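Local coordinates for lipolytic enzyme, g-d-s-l (PDB 2W47), which binds a glycan as a family 6 carbohydrate-binding module, a calcium-containing beta-sandwich domain of a lipolytic enzyme, at residues A[77-82]-A[97-102]. Residues are numbered along the deposited sequence; the frame is centred on the assembly and turned at random.
Sequences NIVKPS and AGIVAN
Val79 meets Ile99 through methyl groups, CG2 of Val79 lying 3.8 Å from CD1 of Ile99, and the two side chains cross at about a right angle. Ile99 supplies both halves of the contact from its two branches. Its CG1 sits between the backbone N and the carbonyl carbon (chi1 59°), with CD1 extended beyond it to Val79, while CG2 turns to the chain of Lys80, a loose approach of 4.5 Å between Ile99 CG2 and Lys80 CG. Further along the strand, the methyl of Ala101 faces the same valine from a longer 4.7 Å, CB to CG2 of Val79. The CA atoms of Val79 and Ala101 are 7.2 Å apart. The touching atoms are all side-chain carbons, in a small contact near the surface. Ile72 on strand 70-74 touches both Val79 and Ile99. Its backbone also hydrogen-bonds to Val79 and Lys80, which together face it in a classic beta bulge. Ile99 and Ala101 are in turn held by backbone hydrogen bonds to Leu56 and Tyr54 of strand 52-61. Strands 77-83 and 95-103 are outermost in different antiparallel sheets, and their apolar side chains meet here at one margin of the beta-sandwich.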
loop_
_atom_site.group_PDB
_atom_site.type_symbol
_atom_site.label_atom_id
_atom_site.label_comp_id
_atom_site.label_asym_id
_atom_site.label_seq_id
_atom_site.Cartn_x
_atom_site.Cartn_y
_atom_site.Cartn_z
ATOM N N ASN A 77 -8.716 -0.513 -12.286
ATOM C CA ASN A 77 -10.006 -0.989 -11.794
ATOM C C ASN A 77 -10.075 -0.811 -10.297
ATOM O O ASN A 77 -9.169 -1.222 -9.592
ATOM C CB ASN A 77 -10.177 -2.455 -12.158
ATOM C CG ASN A 77 -10.128 -2.672 -13.648
ATOM O OD1 ASN A 77 -9.087 -3.037 -14.210
ATOM N ND2 ASN A 77 -11.215 -2.365 -14.308
ATOM N N ILE A 78 -11.151 -0.198 -9.811
ATOM C CA ILE A 78 -11.300 0.026 -8.375
ATOM C C ILE A 78 -11.652 -1.296 -7.706
ATOM O O ILE A 78 -12.713 -1.874 -7.974
ATOM C CB ILE A 78 -12.359 1.107 -8.067
ATOM C CG1 ILE A 78 -11.987 2.424 -8.751
ATOM C CG2 ILE A 78 -12.484 1.316 -6.552
ATOM C CD1 ILE A 78 -13.105 3.483 -8.732
ATOM N N VAL A 79 -10.744 -1.801 -6.879
ATOM C CA VAL A 79 -10.989 -3.061 -6.184
ATOM C C VAL A 79 -11.416 -2.817 -4.739
ATOM O O VAL A 79 -12.095 -3.650 -4.140
ATOM C CB VAL A 79 -9.798 -4.053 -6.282
ATOM C CG1 VAL A 79 -9.521 -4.399 -7.741
ATOM C CG2 VAL A 79 -8.547 -3.500 -5.614
ATOM N N LYS A 80 -11.030 -1.669 -4.190
ATOM C CA LYS A 80 -11.512 -1.263 -2.871
ATOM C C LYS A 80 -11.690 0.248 -2.896
ATOM O O LYS A 80 -10.709 0.979 -2.876
ATOM C CB LYS A 80 -10.539 -1.711 -1.769
ATOM C CG LYS A 80 -11.048 -1.538 -0.333
ATOM C CD LYS A 80 -12.264 -2.408 -0.024
ATOM C CE LYS A 80 -12.859 -2.050 1.336
ATOM N NZ LYS A 80 -11.922 -2.286 2.470
ATOM N N PRO A 81 -12.947 0.727 -2.986
ATOM C CA PRO A 81 -13.187 2.169 -3.015
ATOM C C PRO A 81 -12.601 2.917 -1.817
ATOM O O PRO A 81 -12.086 4.016 -1.980
ATOM C CB PRO A 81 -14.717 2.274 -3.024
ATOM C CG PRO A 81 -15.161 0.984 -3.653
ATOM C CD PRO A 81 -14.201 -0.042 -3.122
ATOM N N SER A 82 -12.673 2.326 -0.627
ATOM C CA SER A 82 -12.165 2.984 0.568
ATOM C C SER A 82 -11.582 1.973 1.537
ATOM O O SER A 82 -12.285 1.421 2.389
ATOM C CB SER A 82 -13.270 3.806 1.238
ATOM O OG SER A 82 -12.717 4.627 2.243
ATOM N N ALA A 97 -2.263 -3.525 6.818
ATOM C CA ALA A 97 -3.622 -3.472 6.285
ATOM C C ALA A 97 -3.582 -4.155 4.937
ATOM O O ALA A 97 -2.728 -3.844 4.103
ATOM C CB ALA A 97 -4.112 -2.036 6.158
ATOM N N GLY A 98 -4.494 -5.097 4.729
ATOM C CA GLY A 98 -4.441 -5.930 3.546
ATOM C C GLY A 98 -5.781 -6.160 2.890
ATOM O O GLY A 98 -6.841 -5.996 3.514
ATOM N N ILE A 99 -5.719 -6.519 1.613
ATOM C CA ILE A 99 -6.873 -6.998 0.864
ATOM C C ILE A 99 -6.445 -8.204 0.051
ATOM O O ILE A 99 -5.252 -8.442 -0.155
ATOM C CB ILE A 99 -7.487 -5.926 -0.090
ATOM C CG1 ILE A 99 -6.458 -5.425 -1.111
ATOM C CG2 ILE A 99 -8.123 -4.780 0.693
ATOM C CD1 ILE A 99 -7.067 -4.629 -2.250
ATOM N N VAL A 100 -7.428 -8.969 -0.401
ATOM C CA VAL A 100 -7.196 -10.014 -1.374
ATOM C C VAL A 100 -7.747 -9.506 -2.706
ATOM O O VAL A 100 -8.844 -8.959 -2.760
ATOM C CB VAL A 100 -7.864 -11.339 -0.946
ATOM C CG1 VAL A 100 -7.709 -12.387 -2.019
ATOM C CG2 VAL A 100 -7.254 -11.832 0.355
ATOM N N ALA A 101 -6.968 -9.673 -3.770
ATOM C CA ALA A 101 -7.371 -9.215 -5.092
ATOM C C ALA A 101 -6.964 -10.212 -6.149
ATOM O O ALA A 101 -5.960 -10.910 -6.001
ATOM C CB ALA A 101 -6.734 -7.859 -5.388
ATOM N N ASN A 102 -7.753 -10.266 -7.219
ATOM C CA ASN A 102 -7.406 -11.087 -8.364
ATOM C C ASN A 102 -6.394 -10.360 -9.235
ATOM O O ASN A 102 -6.600 -9.198 -9.599
ATOM C CB ASN A 102 -8.652 -11.455 -9.173
ATOM C CG ASN A 102 -9.513 -12.500 -8.480
ATOM O OD1 ASN A 102 -10.738 -12.479 -8.591
ATOM N ND2 ASN A 102 -8.874 -13.419 -7.763
#